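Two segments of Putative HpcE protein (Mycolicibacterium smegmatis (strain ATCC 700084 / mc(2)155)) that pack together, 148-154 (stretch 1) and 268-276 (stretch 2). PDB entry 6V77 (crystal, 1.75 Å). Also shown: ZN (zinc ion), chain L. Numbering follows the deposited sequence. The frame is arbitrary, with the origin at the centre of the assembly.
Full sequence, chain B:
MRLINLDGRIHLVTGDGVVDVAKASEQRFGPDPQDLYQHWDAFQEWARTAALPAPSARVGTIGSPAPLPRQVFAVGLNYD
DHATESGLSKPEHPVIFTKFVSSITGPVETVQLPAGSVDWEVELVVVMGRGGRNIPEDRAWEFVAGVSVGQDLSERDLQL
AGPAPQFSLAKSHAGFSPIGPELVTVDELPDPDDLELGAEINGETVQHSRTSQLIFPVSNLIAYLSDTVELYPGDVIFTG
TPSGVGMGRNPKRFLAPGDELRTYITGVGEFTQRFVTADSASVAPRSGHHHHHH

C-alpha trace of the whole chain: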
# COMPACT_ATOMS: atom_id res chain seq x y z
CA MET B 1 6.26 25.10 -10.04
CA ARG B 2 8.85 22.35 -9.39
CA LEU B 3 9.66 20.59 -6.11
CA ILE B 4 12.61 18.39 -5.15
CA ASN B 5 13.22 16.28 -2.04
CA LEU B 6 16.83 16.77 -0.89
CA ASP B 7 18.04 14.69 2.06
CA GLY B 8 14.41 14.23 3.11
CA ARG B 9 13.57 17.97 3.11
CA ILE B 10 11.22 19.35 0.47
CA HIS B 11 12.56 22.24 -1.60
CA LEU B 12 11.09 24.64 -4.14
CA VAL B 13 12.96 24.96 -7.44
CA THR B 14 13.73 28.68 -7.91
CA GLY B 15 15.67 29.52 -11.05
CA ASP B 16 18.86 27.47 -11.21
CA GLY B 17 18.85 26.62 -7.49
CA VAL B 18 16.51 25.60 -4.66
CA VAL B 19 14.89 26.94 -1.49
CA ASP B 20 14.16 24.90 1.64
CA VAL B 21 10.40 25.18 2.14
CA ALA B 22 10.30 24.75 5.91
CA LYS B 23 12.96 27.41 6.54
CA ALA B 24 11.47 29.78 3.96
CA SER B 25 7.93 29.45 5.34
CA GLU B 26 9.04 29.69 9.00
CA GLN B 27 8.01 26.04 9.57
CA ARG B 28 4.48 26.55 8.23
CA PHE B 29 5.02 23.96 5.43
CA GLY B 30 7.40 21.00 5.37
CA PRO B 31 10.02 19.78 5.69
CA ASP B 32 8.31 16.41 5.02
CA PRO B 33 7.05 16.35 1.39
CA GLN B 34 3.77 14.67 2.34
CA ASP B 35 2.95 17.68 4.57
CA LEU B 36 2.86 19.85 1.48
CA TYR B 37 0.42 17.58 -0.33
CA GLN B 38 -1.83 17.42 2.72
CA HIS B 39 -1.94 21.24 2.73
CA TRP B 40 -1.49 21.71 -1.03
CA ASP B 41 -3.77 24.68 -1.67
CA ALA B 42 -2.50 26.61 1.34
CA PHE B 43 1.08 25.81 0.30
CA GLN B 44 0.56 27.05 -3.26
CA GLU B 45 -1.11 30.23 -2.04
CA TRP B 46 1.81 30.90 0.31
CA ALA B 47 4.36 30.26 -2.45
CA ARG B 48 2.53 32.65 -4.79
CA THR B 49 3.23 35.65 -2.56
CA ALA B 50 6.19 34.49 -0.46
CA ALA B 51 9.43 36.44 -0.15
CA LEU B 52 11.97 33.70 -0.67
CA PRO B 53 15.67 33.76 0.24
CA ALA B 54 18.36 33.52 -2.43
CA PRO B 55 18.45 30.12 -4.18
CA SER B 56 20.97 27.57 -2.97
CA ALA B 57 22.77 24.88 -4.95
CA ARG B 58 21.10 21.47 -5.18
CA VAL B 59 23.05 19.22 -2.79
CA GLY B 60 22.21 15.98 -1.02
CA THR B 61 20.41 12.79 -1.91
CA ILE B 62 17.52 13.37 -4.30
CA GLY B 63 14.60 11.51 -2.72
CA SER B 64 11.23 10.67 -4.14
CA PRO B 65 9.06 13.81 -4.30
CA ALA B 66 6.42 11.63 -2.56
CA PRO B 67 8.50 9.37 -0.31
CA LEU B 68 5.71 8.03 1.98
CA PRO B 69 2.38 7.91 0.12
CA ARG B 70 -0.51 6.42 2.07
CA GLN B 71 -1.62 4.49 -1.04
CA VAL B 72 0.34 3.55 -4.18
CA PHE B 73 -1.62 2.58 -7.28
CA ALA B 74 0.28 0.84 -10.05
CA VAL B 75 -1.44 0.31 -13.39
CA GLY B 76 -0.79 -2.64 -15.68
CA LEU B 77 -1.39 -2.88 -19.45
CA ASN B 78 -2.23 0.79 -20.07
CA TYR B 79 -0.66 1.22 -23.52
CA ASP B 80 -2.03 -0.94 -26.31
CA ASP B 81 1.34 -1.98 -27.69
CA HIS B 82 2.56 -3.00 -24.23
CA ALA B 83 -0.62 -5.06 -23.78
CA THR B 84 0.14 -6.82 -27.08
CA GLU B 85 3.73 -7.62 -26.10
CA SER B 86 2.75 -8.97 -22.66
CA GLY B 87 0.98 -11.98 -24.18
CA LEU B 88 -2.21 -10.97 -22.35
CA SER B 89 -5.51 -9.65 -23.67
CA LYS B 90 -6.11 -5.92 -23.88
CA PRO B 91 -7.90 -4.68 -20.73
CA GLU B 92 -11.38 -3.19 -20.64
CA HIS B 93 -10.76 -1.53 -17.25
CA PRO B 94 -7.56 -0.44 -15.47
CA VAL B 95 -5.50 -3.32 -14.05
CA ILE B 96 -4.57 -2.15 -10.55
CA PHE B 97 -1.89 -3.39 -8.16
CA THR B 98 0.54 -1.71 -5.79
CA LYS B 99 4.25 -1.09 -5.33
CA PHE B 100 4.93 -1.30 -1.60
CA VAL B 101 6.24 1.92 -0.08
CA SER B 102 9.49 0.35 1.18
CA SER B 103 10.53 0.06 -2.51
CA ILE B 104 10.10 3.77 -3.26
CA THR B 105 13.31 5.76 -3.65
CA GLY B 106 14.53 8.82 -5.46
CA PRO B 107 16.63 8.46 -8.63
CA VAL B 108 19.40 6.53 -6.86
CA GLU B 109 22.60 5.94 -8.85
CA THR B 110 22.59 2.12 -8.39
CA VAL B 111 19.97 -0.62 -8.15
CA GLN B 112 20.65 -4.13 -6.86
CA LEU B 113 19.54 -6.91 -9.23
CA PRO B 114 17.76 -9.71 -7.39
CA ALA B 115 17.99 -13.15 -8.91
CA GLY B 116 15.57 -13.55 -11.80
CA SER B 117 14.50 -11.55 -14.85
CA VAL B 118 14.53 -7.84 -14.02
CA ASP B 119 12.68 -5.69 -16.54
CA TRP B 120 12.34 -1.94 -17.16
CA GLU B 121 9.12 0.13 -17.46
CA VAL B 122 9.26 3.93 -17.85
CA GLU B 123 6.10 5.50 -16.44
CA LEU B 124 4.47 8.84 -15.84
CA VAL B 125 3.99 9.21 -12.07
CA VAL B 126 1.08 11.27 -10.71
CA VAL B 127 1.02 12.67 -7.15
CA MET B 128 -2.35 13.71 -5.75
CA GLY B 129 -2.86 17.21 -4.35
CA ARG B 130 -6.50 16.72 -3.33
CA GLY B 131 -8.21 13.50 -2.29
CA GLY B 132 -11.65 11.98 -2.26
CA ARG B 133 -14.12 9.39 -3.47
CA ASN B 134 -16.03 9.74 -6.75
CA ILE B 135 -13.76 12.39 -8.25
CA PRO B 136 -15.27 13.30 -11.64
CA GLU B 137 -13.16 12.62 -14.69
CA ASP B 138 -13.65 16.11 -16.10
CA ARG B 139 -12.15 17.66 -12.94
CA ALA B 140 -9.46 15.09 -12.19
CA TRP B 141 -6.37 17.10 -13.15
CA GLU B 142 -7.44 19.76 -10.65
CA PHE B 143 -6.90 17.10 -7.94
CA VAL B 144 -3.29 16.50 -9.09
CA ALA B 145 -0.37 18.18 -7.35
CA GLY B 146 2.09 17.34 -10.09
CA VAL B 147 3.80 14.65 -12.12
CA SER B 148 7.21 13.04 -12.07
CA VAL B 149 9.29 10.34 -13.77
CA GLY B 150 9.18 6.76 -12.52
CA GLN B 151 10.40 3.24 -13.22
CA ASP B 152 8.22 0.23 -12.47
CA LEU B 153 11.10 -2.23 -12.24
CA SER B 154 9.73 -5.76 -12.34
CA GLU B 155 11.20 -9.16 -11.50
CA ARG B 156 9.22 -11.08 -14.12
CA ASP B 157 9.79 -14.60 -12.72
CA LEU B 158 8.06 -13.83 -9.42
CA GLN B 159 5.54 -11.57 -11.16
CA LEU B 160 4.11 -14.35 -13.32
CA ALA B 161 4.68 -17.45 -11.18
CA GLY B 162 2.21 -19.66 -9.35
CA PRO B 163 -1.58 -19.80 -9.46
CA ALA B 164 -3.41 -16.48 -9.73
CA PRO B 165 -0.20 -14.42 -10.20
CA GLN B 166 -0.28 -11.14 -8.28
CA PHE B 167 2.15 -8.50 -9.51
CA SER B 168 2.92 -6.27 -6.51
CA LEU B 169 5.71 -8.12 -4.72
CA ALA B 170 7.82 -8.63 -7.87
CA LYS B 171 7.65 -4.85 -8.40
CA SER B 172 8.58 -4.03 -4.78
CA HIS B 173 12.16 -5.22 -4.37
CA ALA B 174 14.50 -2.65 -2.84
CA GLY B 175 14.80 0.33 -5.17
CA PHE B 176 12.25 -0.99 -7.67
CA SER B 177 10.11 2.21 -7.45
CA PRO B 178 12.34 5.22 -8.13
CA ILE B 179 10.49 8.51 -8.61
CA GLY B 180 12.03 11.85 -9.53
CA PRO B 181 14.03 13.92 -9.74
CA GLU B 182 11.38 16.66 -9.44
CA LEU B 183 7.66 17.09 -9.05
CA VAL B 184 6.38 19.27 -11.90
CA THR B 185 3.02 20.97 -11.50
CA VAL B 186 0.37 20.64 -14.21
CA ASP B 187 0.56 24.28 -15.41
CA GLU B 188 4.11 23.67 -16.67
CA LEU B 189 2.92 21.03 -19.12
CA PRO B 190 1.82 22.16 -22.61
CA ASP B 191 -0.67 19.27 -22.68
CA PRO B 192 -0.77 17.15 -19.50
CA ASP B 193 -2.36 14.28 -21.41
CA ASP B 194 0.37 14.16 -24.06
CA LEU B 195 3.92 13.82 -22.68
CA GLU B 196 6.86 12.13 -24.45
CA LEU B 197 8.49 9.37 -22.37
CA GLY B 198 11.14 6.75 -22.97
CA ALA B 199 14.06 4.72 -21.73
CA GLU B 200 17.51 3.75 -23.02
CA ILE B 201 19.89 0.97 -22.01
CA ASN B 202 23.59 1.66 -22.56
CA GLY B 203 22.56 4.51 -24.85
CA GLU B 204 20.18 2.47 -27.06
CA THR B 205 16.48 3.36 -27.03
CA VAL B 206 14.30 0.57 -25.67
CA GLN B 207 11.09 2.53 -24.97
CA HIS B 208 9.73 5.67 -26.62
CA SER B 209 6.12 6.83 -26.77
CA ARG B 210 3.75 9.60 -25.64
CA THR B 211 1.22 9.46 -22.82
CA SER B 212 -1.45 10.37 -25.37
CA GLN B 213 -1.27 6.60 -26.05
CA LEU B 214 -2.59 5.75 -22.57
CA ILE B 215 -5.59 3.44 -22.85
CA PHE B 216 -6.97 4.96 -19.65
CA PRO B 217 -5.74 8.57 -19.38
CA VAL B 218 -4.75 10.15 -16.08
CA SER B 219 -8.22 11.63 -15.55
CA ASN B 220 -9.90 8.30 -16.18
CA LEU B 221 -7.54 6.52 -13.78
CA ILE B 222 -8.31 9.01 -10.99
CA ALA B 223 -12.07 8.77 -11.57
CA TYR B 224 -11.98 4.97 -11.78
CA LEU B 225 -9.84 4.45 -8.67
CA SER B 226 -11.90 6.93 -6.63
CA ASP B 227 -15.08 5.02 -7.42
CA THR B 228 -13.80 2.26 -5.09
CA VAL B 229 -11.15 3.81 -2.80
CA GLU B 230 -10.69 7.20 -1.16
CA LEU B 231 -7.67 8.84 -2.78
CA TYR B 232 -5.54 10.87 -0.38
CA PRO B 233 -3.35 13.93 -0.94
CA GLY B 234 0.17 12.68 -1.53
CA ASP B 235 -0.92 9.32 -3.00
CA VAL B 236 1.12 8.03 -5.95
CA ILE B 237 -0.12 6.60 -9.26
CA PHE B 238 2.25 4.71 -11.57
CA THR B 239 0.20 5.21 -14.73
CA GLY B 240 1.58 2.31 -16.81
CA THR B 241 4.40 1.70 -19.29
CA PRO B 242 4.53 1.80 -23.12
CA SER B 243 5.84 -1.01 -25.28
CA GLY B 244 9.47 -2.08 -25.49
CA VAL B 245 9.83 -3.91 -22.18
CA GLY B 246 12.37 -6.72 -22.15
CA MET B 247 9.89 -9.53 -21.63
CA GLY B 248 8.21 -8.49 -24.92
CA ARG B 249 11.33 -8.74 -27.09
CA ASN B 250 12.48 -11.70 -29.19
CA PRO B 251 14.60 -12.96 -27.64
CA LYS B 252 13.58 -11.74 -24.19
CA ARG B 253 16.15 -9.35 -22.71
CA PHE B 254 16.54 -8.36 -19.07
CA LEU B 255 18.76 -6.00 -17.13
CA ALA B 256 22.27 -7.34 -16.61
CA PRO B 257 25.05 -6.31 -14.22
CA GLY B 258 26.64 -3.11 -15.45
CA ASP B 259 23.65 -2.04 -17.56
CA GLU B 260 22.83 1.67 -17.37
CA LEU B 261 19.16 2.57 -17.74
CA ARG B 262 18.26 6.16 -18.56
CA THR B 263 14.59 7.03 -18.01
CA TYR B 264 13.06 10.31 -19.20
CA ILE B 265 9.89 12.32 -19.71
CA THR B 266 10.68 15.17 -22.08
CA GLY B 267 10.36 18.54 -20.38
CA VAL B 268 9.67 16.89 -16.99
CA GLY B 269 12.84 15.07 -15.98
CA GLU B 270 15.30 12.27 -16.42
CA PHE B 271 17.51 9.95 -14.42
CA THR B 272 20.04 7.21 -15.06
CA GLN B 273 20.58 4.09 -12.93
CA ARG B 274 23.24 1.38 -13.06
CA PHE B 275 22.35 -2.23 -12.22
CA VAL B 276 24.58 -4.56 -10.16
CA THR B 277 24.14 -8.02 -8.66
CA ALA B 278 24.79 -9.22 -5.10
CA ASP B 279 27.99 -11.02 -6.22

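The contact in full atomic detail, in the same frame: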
# COMPACT_ATOMS: atom_id res chain seq x y z
N SER B 148 5.78 13.27 -12.11
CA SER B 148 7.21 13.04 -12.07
C SER B 148 7.54 11.84 -12.95
O SER B 148 6.66 11.24 -13.58
CB SER B 148 7.70 12.86 -10.61
OG SER B 148 9.13 12.98 -10.56
N VAL B 149 8.83 11.48 -12.99
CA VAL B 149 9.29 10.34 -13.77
C VAL B 149 9.41 9.15 -12.84
O VAL B 149 9.88 9.29 -11.70
CB VAL B 149 10.66 10.63 -14.43
CG1 VAL B 149 11.05 9.49 -15.39
CG2 VAL B 149 10.69 12.00 -15.16
N GLY B 150 9.02 7.97 -13.31
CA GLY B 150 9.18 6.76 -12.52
C GLY B 150 9.64 5.58 -13.37
O GLY B 150 9.53 5.59 -14.60
N GLN B 151 10.15 4.57 -12.67
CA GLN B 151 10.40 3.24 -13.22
C GLN B 151 9.55 2.26 -12.44
O GLN B 151 9.52 2.31 -11.21
CB GLN B 151 11.87 2.85 -13.09
CG GLN B 151 12.72 3.21 -14.31
CD GLN B 151 12.42 2.35 -15.53
OE1 GLN B 151 12.01 1.19 -15.40
NE2 GLN B 151 12.66 2.90 -16.72
N ASP B 152 8.84 1.38 -13.14
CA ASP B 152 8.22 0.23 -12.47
C ASP B 152 9.08 -0.99 -12.76
O ASP B 152 8.77 -1.83 -13.61
CB ASP B 152 6.78 0.03 -12.94
CG ASP B 152 6.12 -1.15 -12.27
OD1 ASP B 152 6.67 -1.67 -11.27
OD2 ASP B 152 5.03 -1.57 -12.70
N LEU B 153 10.21 -1.09 -12.04
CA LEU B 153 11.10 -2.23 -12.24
C LEU B 153 10.40 -3.48 -11.76
O LEU B 153 9.70 -3.46 -10.75
CB LEU B 153 12.42 -2.02 -11.49
CG LEU B 153 13.19 -0.80 -11.99
CD1 LEU B 153 14.34 -0.45 -11.06
CD2 LEU B 153 13.73 -1.13 -13.38
N SER B 154 10.58 -4.58 -12.50
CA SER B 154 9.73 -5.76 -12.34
C SER B 154 10.58 -7.01 -12.44
O SER B 154 11.20 -7.24 -13.49
CB SER B 154 8.63 -5.78 -13.41
OG SER B 154 7.90 -4.55 -13.44
N VAL B 268 10.00 17.15 -18.39
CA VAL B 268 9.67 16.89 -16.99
C VAL B 268 10.90 16.46 -16.20
O VAL B 268 11.19 17.01 -15.14
CB VAL B 268 8.55 15.84 -16.87
CG1 VAL B 268 8.42 15.34 -15.41
CG2 VAL B 268 7.23 16.43 -17.37
N GLY B 269 11.65 15.48 -16.70
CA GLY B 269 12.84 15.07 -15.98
C GLY B 269 13.50 13.86 -16.59
O GLY B 269 12.98 13.24 -17.53
N GLU B 270 14.66 13.52 -16.04
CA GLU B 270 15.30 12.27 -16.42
C GLU B 270 16.16 11.77 -15.27
O GLU B 270 16.57 12.54 -14.40
CB GLU B 270 16.16 12.43 -17.67
CG GLU B 270 17.39 13.28 -17.44
CD GLU B 270 18.33 13.22 -18.62
OE1 GLU B 270 18.17 14.03 -19.54
OE2 GLU B 270 19.21 12.33 -18.64
N PHE B 271 16.49 10.48 -15.31
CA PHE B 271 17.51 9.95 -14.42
C PHE B 271 18.12 8.69 -15.02
O PHE B 271 17.51 8.02 -15.85
CB PHE B 271 16.96 9.68 -13.00
CG PHE B 271 15.74 8.76 -12.92
CD1 PHE B 271 15.89 7.38 -12.88
CD2 PHE B 271 14.47 9.31 -12.73
CE1 PHE B 271 14.77 6.54 -12.74
CE2 PHE B 271 13.35 8.50 -12.60
CZ PHE B 271 13.49 7.11 -12.59
N THR B 272 19.33 8.39 -14.58
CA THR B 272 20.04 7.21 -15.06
C THR B 272 20.47 6.35 -13.87
O THR B 272 20.95 6.87 -12.86
CB THR B 272 21.25 7.60 -15.93
OG1 THR B 272 20.80 8.36 -17.06
CG2 THR B 272 21.97 6.36 -16.43
N GLN B 273 20.27 5.04 -14.00
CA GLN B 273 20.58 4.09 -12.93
C GLN B 273 21.43 2.97 -13.49
O GLN B 273 21.20 2.50 -14.60
CB GLN B 273 19.31 3.51 -12.32
CG GLN B 273 18.40 4.58 -11.78
CD GLN B 273 17.22 3.97 -11.07
OE1 GLN B 273 16.35 3.39 -11.71
NE2 GLN B 273 17.22 4.05 -9.74
N ARG B 274 22.40 2.51 -12.69
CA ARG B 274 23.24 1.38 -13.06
C ARG B 274 22.84 0.16 -12.23
O ARG B 274 22.60 0.27 -11.02
CB ARG B 274 24.72 1.70 -12.85
N PHE B 275 22.79 -1.00 -12.87
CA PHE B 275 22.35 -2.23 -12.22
C PHE B 275 23.53 -3.12 -11.88
O PHE B 275 24.45 -3.29 -12.69
CB PHE B 275 21.35 -2.96 -13.11
CG PHE B 275 20.03 -2.26 -13.16
CD1 PHE B 275 19.01 -2.64 -12.32
CD2 PHE B 275 19.86 -1.15 -13.98
CE1 PHE B 275 17.79 -1.93 -12.33
CE2 PHE B 275 18.67 -0.46 -14.00
CZ PHE B 275 17.64 -0.86 -13.18
N VAL B 276 23.50 -3.70 -10.67
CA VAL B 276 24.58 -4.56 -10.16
C VAL B 276 23.96 -5.77 -9.45
O VAL B 276 22.83 -5.71 -8.96
CB VAL B 276 25.49 -3.77 -9.19
CG1 VAL B 276 26.00 -2.49 -9.84
CG2 VAL B 276 24.74 -3.40 -7.92
ZN ZN L . 4.03 -0.95 -14.78
O HOH W 1 2.60 0.07 -13.54

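Packing of strand 148-151 and the residues that follow it against strand 269-276 of the same chain. The two strands run in broadly the same direction, 32° apart, and their axes approach to 7.0 Å. No hydrogen bond crosses between the stretches, so they meet through side chains rather than as paired neighbours in a sheet; together they bury 356 Å². The backbones lie nearest at the start, with Val 149 CA 6.3 Å from Gly 269 CA, and diverge to 11.3 Å between Leu 153 CA and Phe 275 CA, a gap that larger side chains fill.

Val 149 covers the most surface. Its CB points toward the second strand, and its two methyls meet different partners: CG2 lies 4.0 Å from Val 268 CG1 and 3.5 Å from Gly 269 O, while CG1 lies 3.7 Å from Phe 271 CE2. Gly 269 suits this close approach, since an ideal CB there would sit a tight 3.4 Å from Val 149 CG2.

Phe 271 is the main counterpart. Its CB leaves the strand sideways, but with chi1 at 55° (p) the ring reaches the first stretch and presents its edge to the backbone of residues 149-151. Phe 271 CE2 is 3.7 Å from Val 149 O, and Phe 271 CZ is 4.2 Å from Gln 151 N; these are van der Waals contacts. The aliphatic part of Gln 151 extends the packing, its CG 4.2 Å from Phe 271 CE1, while its amide is hydrogen-bonded elsewhere in the structure.

Leu 153 closes the far end, where its CD2 rests 3.9 Å from Phe 275 CZ in an apolar contact. Asp 152, between Gln 151 and Leu 153, takes no part in the packing; its OD2 binds the zinc ion at 2.4 Å from ZN.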